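Local atomic coordinates of electron transfer flavoprotein, beta subunit (Thermotoga maritima, PDB entry 7KOE), a protein that binds flavin-adenine dinucleotide as the beta subunit of an electron transfer flavoprotein and probably takes part in electron transfer. Residues Gly64-Val69 against Gly88-Val93. Numbering follows the deposited sequence.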
loop_
_atom_site.group_PDB
_atom_site.type_symbol
_atom_site.label_atom_id
_atom_site.label_comp_id
_atom_site.label_asym_id
_atom_site.label_seq_id
_atom_site.Cartn_x
_atom_site.Cartn_y
_atom_site.Cartn_z
ATOM N N GLY A 64 37.891 -17.241 -47.548
ATOM C CA GLY A 64 38.044 -18.315 -46.589
ATOM C C GLY A 64 38.685 -17.870 -45.294
ATOM O O GLY A 64 39.502 -18.592 -44.716
ATOM N N ALA A 65 38.323 -16.684 -44.828
ATOM C CA ALA A 65 38.877 -16.131 -43.603
ATOM C C ALA A 65 38.168 -16.733 -42.402
ATOM O O ALA A 65 36.939 -16.788 -42.360
ATOM C CB ALA A 65 38.738 -14.611 -43.586
ATOM N N THR A 66 38.949 -17.191 -41.427
ATOM C CA THR A 66 38.369 -17.791 -40.234
ATOM C C THR A 66 37.847 -16.705 -39.308
ATOM O O THR A 66 38.621 -16.088 -38.573
ATOM C CB THR A 66 39.392 -18.654 -39.501
ATOM O OG1 THR A 66 40.190 -17.825 -38.652
ATOM C CG2 THR A 66 40.295 -19.357 -40.493
ATOM N N VAL A 67 36.542 -16.466 -39.329
ATOM C CA VAL A 67 35.969 -15.350 -38.587
ATOM C C VAL A 67 35.555 -15.815 -37.200
ATOM O O VAL A 67 34.816 -16.793 -37.056
ATOM C CB VAL A 67 34.778 -14.743 -39.334
ATOM C CG1 VAL A 67 34.379 -13.472 -38.658
ATOM C CG2 VAL A 67 35.136 -14.478 -40.771
ATOM N N TYR A 68 36.027 -15.111 -36.179
ATOM C CA TYR A 68 35.552 -15.260 -34.815
ATOM C C TYR A 68 34.677 -14.065 -34.485
ATOM O O TYR A 68 34.779 -13.020 -35.129
ATOM C CB TYR A 68 36.708 -15.334 -33.822
ATOM C CG TYR A 68 37.277 -16.713 -33.613
ATOM C CD1 TYR A 68 37.635 -17.509 -34.691
ATOM C CD2 TYR A 68 37.472 -17.212 -32.335
ATOM C CE1 TYR A 68 38.159 -18.768 -34.502
ATOM C CE2 TYR A 68 38.000 -18.467 -32.135
ATOM C CZ TYR A 68 38.341 -19.241 -33.222
ATOM O OH TYR A 68 38.865 -20.497 -33.030
ATOM N N VAL A 69 33.812 -14.215 -33.492
ATOM C CA VAL A 69 32.992 -13.118 -32.994
ATOM C C VAL A 69 33.075 -13.126 -31.474
ATOM O O VAL A 69 33.000 -14.186 -30.848
ATOM C CB VAL A 69 31.544 -13.201 -33.529
ATOM C CG1 VAL A 69 30.929 -14.548 -33.307
ATOM C CG2 VAL A 69 30.662 -12.153 -32.906
ATOM N N GLY A 88 27.069 -17.483 -40.668
ATOM C CA GLY A 88 27.996 -18.412 -41.258
ATOM C C GLY A 88 29.374 -18.393 -40.654
ATOM O O GLY A 88 30.299 -18.944 -41.258
ATOM N N LEU A 89 29.538 -17.794 -39.484
ATOM C CA LEU A 89 30.842 -17.575 -38.888
ATOM C C LEU A 89 31.356 -18.858 -38.248
ATOM O O LEU A 89 30.604 -19.802 -38.002
ATOM C CB LEU A 89 30.758 -16.460 -37.851
ATOM C CG LEU A 89 31.036 -15.026 -38.299
ATOM C CD1 LEU A 89 30.097 -14.515 -39.372
ATOM C CD2 LEU A 89 30.969 -14.136 -37.097
ATOM N N ASP A 90 32.660 -18.888 -37.977
ATOM C CA ASP A 90 33.253 -20.096 -37.416
ATOM C C ASP A 90 32.974 -20.230 -35.927
ATOM O O ASP A 90 32.301 -21.169 -35.494
ATOM C CB ASP A 90 34.760 -20.129 -37.675
ATOM C CG ASP A 90 35.098 -20.633 -39.056
ATOM O OD1 ASP A 90 34.331 -21.462 -39.586
ATOM O OD2 ASP A 90 36.131 -20.216 -39.612
ATOM N N GLU A 91 33.482 -19.304 -35.124
ATOM C CA GLU A 91 33.431 -19.462 -33.684
ATOM C C GLU A 91 32.904 -18.199 -33.026
ATOM O O GLU A 91 33.022 -17.098 -33.559
ATOM C CB GLU A 91 34.804 -19.805 -33.103
ATOM C CG GLU A 91 35.342 -21.157 -33.521
ATOM C CD GLU A 91 34.563 -22.305 -32.921
ATOM O OE1 GLU A 91 34.204 -22.220 -31.728
ATOM O OE2 GLU A 91 34.310 -23.292 -33.641
ATOM N N ALA A 92 32.318 -18.383 -31.852
ATOM C CA ALA A 92 31.898 -17.289 -30.997
ATOM C C ALA A 92 32.617 -17.401 -29.666
ATOM O O ALA A 92 32.906 -18.502 -29.192
ATOM C CB ALA A 92 30.389 -17.287 -30.773
ATOM N N VAL A 93 32.914 -16.256 -29.069
ATOM C CA VAL A 93 33.692 -16.189 -27.841
ATOM C C VAL A 93 32.978 -15.248 -26.887
ATOM O O VAL A 93 32.667 -14.109 -27.249
ATOM C CB VAL A 93 35.134 -15.718 -28.113
ATOM C CG1 VAL A 93 35.774 -15.180 -26.861
ATOM C CG2 VAL A 93 35.962 -16.851 -28.673
#
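The ring of Tyr68 lies against the aliphatic part of Glu91, its neighbour across two parallel strands. With CG beside the backbone N in both residues, the side chains run alongside each other in the same direction; CB of Glu91 sits 3.5 Å from the ring centroid, only 10° off the normal, a CH-pi contact, and CG continues toward CZ. A long, flexible glutamate suits this place: a bend at chi2 (-69°) carries its carboxylate away to Tyr216, whose hydroxyl hydrogen-bonds OE1, while Tyr68 OH is hydrogen-bonded to NH2 of Arg122. CG2 of Val93 meets the ring's edge at CD2. On the side of Val69, opposite the tyrosine, Leu89 of the loop before strand 91-95 sets its branch against two valines, CD2 lying 3.7 Å from Val69 CB and CG 3.7 Å from Val67 CG1; all three, branched and wholly apolar, suit a buried layer under the helices. An alanine at Tyr68 would remove the ring and its hydroxyl, and would probably leave the Glu91 methylenes poorly covered and Arg122 without this partner. Val67 O accepts hydrogen bonds from the N-H of Asp90 and, weakly, of Glu91; Val69 N-H donates to Glu91 O, and Val69 O accepts from Val93 N-H. These bonds join the parallel strands of the beta-alpha-beta unit, while Tyr68 and Glu91 bury carbon surface and their polar ends find partners elsewhere.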